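Local coordinates for protein dihydroorotase (Campylobacter jejuni subsp. jejuni, PDB 3PNU) that probably catalyses the reversible, zinc-dependent cyclisation of carbamoyl aspartate to dihydroorotate in pyrimidine biosynthesis, working as a homodimer with a TIM-barrel fold, at residues F231-A236 / C275-F280. Sequence-based numbering, arbitrary orientation.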
ATOM      1  N   PHE A 231       5.384   6.547   1.048  1.00 40.18           N
ATOM      2  CA  PHE A 231       4.040   6.609   0.526  1.00 40.32           C
ATOM      3  C   PHE A 231       3.769   7.966  -0.123  1.00 41.02           C
ATOM      4  O   PHE A 231       3.884   9.026   0.527  1.00 42.88           O
ATOM      5  CB  PHE A 231       3.027   6.316   1.643  1.00 38.36           C
ATOM      6  CG  PHE A 231       1.588   6.572   1.256  1.00 37.92           C
ATOM      7  CD1 PHE A 231       0.985   5.834   0.248  1.00 39.45           C
ATOM      8  CD2 PHE A 231       0.824   7.532   1.936  1.00 38.41           C
ATOM      9  CE1 PHE A 231      -0.335   6.052  -0.105  1.00 38.84           C
ATOM     10  CE2 PHE A 231      -0.490   7.760   1.602  1.00 39.67           C
ATOM     11  CZ  PHE A 231      -1.086   7.015   0.570  1.00 43.85           C
ATOM     12  N   CYS A 232       3.408   7.919  -1.406  1.00 39.85           N
ATOM     13  CA  CYS A 232       3.089   9.112  -2.173  1.00 39.66           C
ATOM     14  C   CYS A 232       2.095   8.782  -3.288  1.00 40.35           C
ATOM     15  O   CYS A 232       1.741   7.615  -3.505  1.00 37.59           O
ATOM     16  CB  CYS A 232       4.354   9.672  -2.816  1.00 39.22           C
ATOM     17  SG  CYS A 232       5.072   8.562  -4.054  1.00 40.38           S
ATOM     18  N   LYS A 233       1.671   9.833  -3.981  1.00 39.59           N
ATOM     19  CA  LYS A 233       0.794   9.731  -5.113  1.00 40.33           C
ATOM     20  C   LYS A 233       1.553  10.324  -6.305  1.00 39.55           C
ATOM     21  O   LYS A 233       2.097  11.424  -6.206  1.00 41.59           O
ATOM     22  CB  LYS A 233      -0.505  10.490  -4.835  1.00 41.79           C
ATOM     23  CG  LYS A 233      -1.296   9.874  -3.666  1.00 45.48           C
ATOM     24  CD  LYS A 233      -2.600  10.607  -3.396  1.00 53.24           C
ATOM     25  CE  LYS A 233      -3.358  10.053  -2.142  1.00 53.47           C
ATOM     26  NZ  LYS A 233      -3.965   8.721  -2.360  1.00 52.40           N
ATOM     27  N   PRO A 234       1.637   9.589  -7.424  1.00 37.81           N
ATOM     28  CA  PRO A 234       1.110   8.254  -7.661  1.00 35.74           C
ATOM     29  C   PRO A 234       1.951   7.222  -6.952  1.00 34.92           C
ATOM     30  O   PRO A 234       3.170   7.342  -6.875  1.00 35.41           O
ATOM     31  CB  PRO A 234       1.230   8.094  -9.179  1.00 36.30           C
ATOM     32  CG  PRO A 234       1.427   9.494  -9.699  1.00 34.56           C
ATOM     33  CD  PRO A 234       2.195  10.166  -8.656  1.00 36.68           C
ATOM     34  N   ILE A 235       1.285   6.210  -6.433  1.00 34.68           N
ATOM     35  CA  ILE A 235       1.923   5.143  -5.701  1.00 32.80           C
ATOM     36  C   ILE A 235       3.049   4.492  -6.499  1.00 31.27           C
ATOM     37  O   ILE A 235       2.971   4.378  -7.722  1.00 30.54           O
ATOM     38  CB  ILE A 235       0.848   4.064  -5.335  1.00 33.81           C
ATOM     39  CG1 ILE A 235       1.397   3.078  -4.320  1.00 36.13           C
ATOM     40  CG2 ILE A 235       0.284   3.343  -6.598  1.00 31.85           C
ATOM     41  CD1 ILE A 235       1.717   3.730  -2.996  1.00 34.61           C
ATOM     42  N   ALA A 236       4.103   4.073  -5.817  1.00 29.87           N
ATOM     43  CA  ALA A 236       5.181   3.353  -6.488  1.00 30.53           C
ATOM     44  C   ALA A 236       4.560   2.048  -7.007  1.00 31.35           C
ATOM     45  O   ALA A 236       3.748   1.425  -6.326  1.00 31.79           O
ATOM     46  CB  ALA A 236       6.322   3.067  -5.550  1.00 29.52           C
ATOM     47  N   CYS A 275      -0.463   7.826   7.636  1.00 73.70           N
ATOM     48  CA  CYS A 275       0.306   8.967   7.145  1.00 73.64           C
ATOM     49  C   CYS A 275      -0.224   9.584   5.839  1.00 71.21           C
ATOM     50  O   CYS A 275      -0.973   8.961   5.067  1.00 70.44           O
ATOM     51  CB  CYS A 275       1.772   8.561   6.936  1.00 74.13           C
ATOM     52  SG  CYS A 275       2.901   9.934   6.542  1.00 81.85           S
ATOM     53  N   ALA A 276       0.193  10.826   5.610  1.00 68.69           N
ATOM     54  CA  ALA A 276      -0.172  11.577   4.414  1.00 66.22           C
ATOM     55  C   ALA A 276       0.796  11.261   3.275  1.00 62.91           C
ATOM     56  O   ALA A 276       1.941  10.843   3.498  1.00 61.78           O
ATOM     57  CB  ALA A 276      -0.181  13.083   4.707  1.00 66.41           C
ATOM     58  N   ALA A 277       0.317  11.464   2.055  1.00 60.11           N
ATOM     59  CA  ALA A 277       1.094  11.202   0.850  1.00 59.41           C
ATOM     60  C   ALA A 277       2.153  12.267   0.603  1.00 57.56           C
ATOM     61  O   ALA A 277       1.909  13.454   0.804  1.00 57.36           O
ATOM     62  CB  ALA A 277       0.156  11.116  -0.373  1.00 58.92           C
ATOM     63  N   GLY A 278       3.328  11.832   0.165  1.00 56.19           N
ATOM     64  CA  GLY A 278       4.393  12.751  -0.168  1.00 55.19           C
ATOM     65  C   GLY A 278       5.739  12.354   0.386  1.00 54.38           C
ATOM     66  O   GLY A 278       5.838  11.850   1.500  1.00 54.63           O
ATOM     67  N   VAL A 279       6.769  12.565  -0.428  1.00 52.76           N
ATOM     68  CA  VAL A 279       8.143  12.337  -0.047  1.00 51.83           C
ATOM     69  C   VAL A 279       8.795  13.709  -0.109  1.00 52.11           C
ATOM     70  O   VAL A 279       8.595  14.451  -1.067  1.00 51.48           O
ATOM     71  CB  VAL A 279       8.858  11.407  -1.009  1.00 52.12           C
ATOM     72  CG1 VAL A 279      10.314  11.302  -0.631  1.00 51.06           C
ATOM     73  CG2 VAL A 279       8.193  10.041  -1.015  1.00 51.17           C
ATOM     74  N   PHE A 280       9.538  14.069   0.927  1.00 53.19           N
ATOM     75  CA  PHE A 280      10.239  15.363   0.965  1.00 52.84           C
ATOM     76  C   PHE A 280      11.678  15.054   0.688  1.00 51.08           C
ATOM     77  O   PHE A 280      12.450  14.792   1.606  1.00 50.78           O
ATOM     78  CB  PHE A 280      10.070  16.052   2.323  1.00 53.68           C
ATOM     79  CG  PHE A 280      10.917  17.283   2.490  1.00 56.19           C
ATOM     80  CD1 PHE A 280      10.608  18.451   1.809  1.00 58.24           C
ATOM     81  CD2 PHE A 280      12.012  17.277   3.343  1.00 57.10           C
ATOM     82  CE1 PHE A 280      11.385  19.589   1.964  1.00 61.28           C
ATOM     83  CE2 PHE A 280      12.791  18.410   3.509  1.00 59.50           C
ATOM     84  CZ  PHE A 280      12.479  19.570   2.820  1.00 61.25           C
TER
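Cys-275 and Ala-276 meet the ring of Phe-231 through their backbone carbonyls: Cys-275 O lies 3.7 Å from CE2 of Phe-231, while Ala-276 O approaches CD2. Both oxygens come obliquely to the ring, which is swung to this side by a first torsion that sets CG of Phe-231 anti to the backbone N (chi1 171°). Ala-277 touches two side chains with its methyl, CB lying 3.9 Å from CE2 of Phe-231 and 3.8 Å from CG of Lys-233. Beyond that point the lysine chain bends at its last torsion, and NZ hydrogen-bonds to Gly-224 O of the second subunit. At Gly-278 the loops join directly: its N-H hydrogen-bonds to Phe-231 O (2.9 Å, 160° at the hydrogen), and CA of Ala-277 adds a CA-H...O contact to the same oxygen. Val-279 closes the contact loosely, CG2 lying 4.3 Å from CB of Cys-232. Lys-233 lies near the zinc ligand His-155, and Ala-277 belongs to the predicted substrate site. One nearly straight hydrogen bond among van der Waals and weak CH...O contacts thus holds the backbone just after Ala-277, probably helping to position that site against a loop that also meets the second subunit through Lys-233.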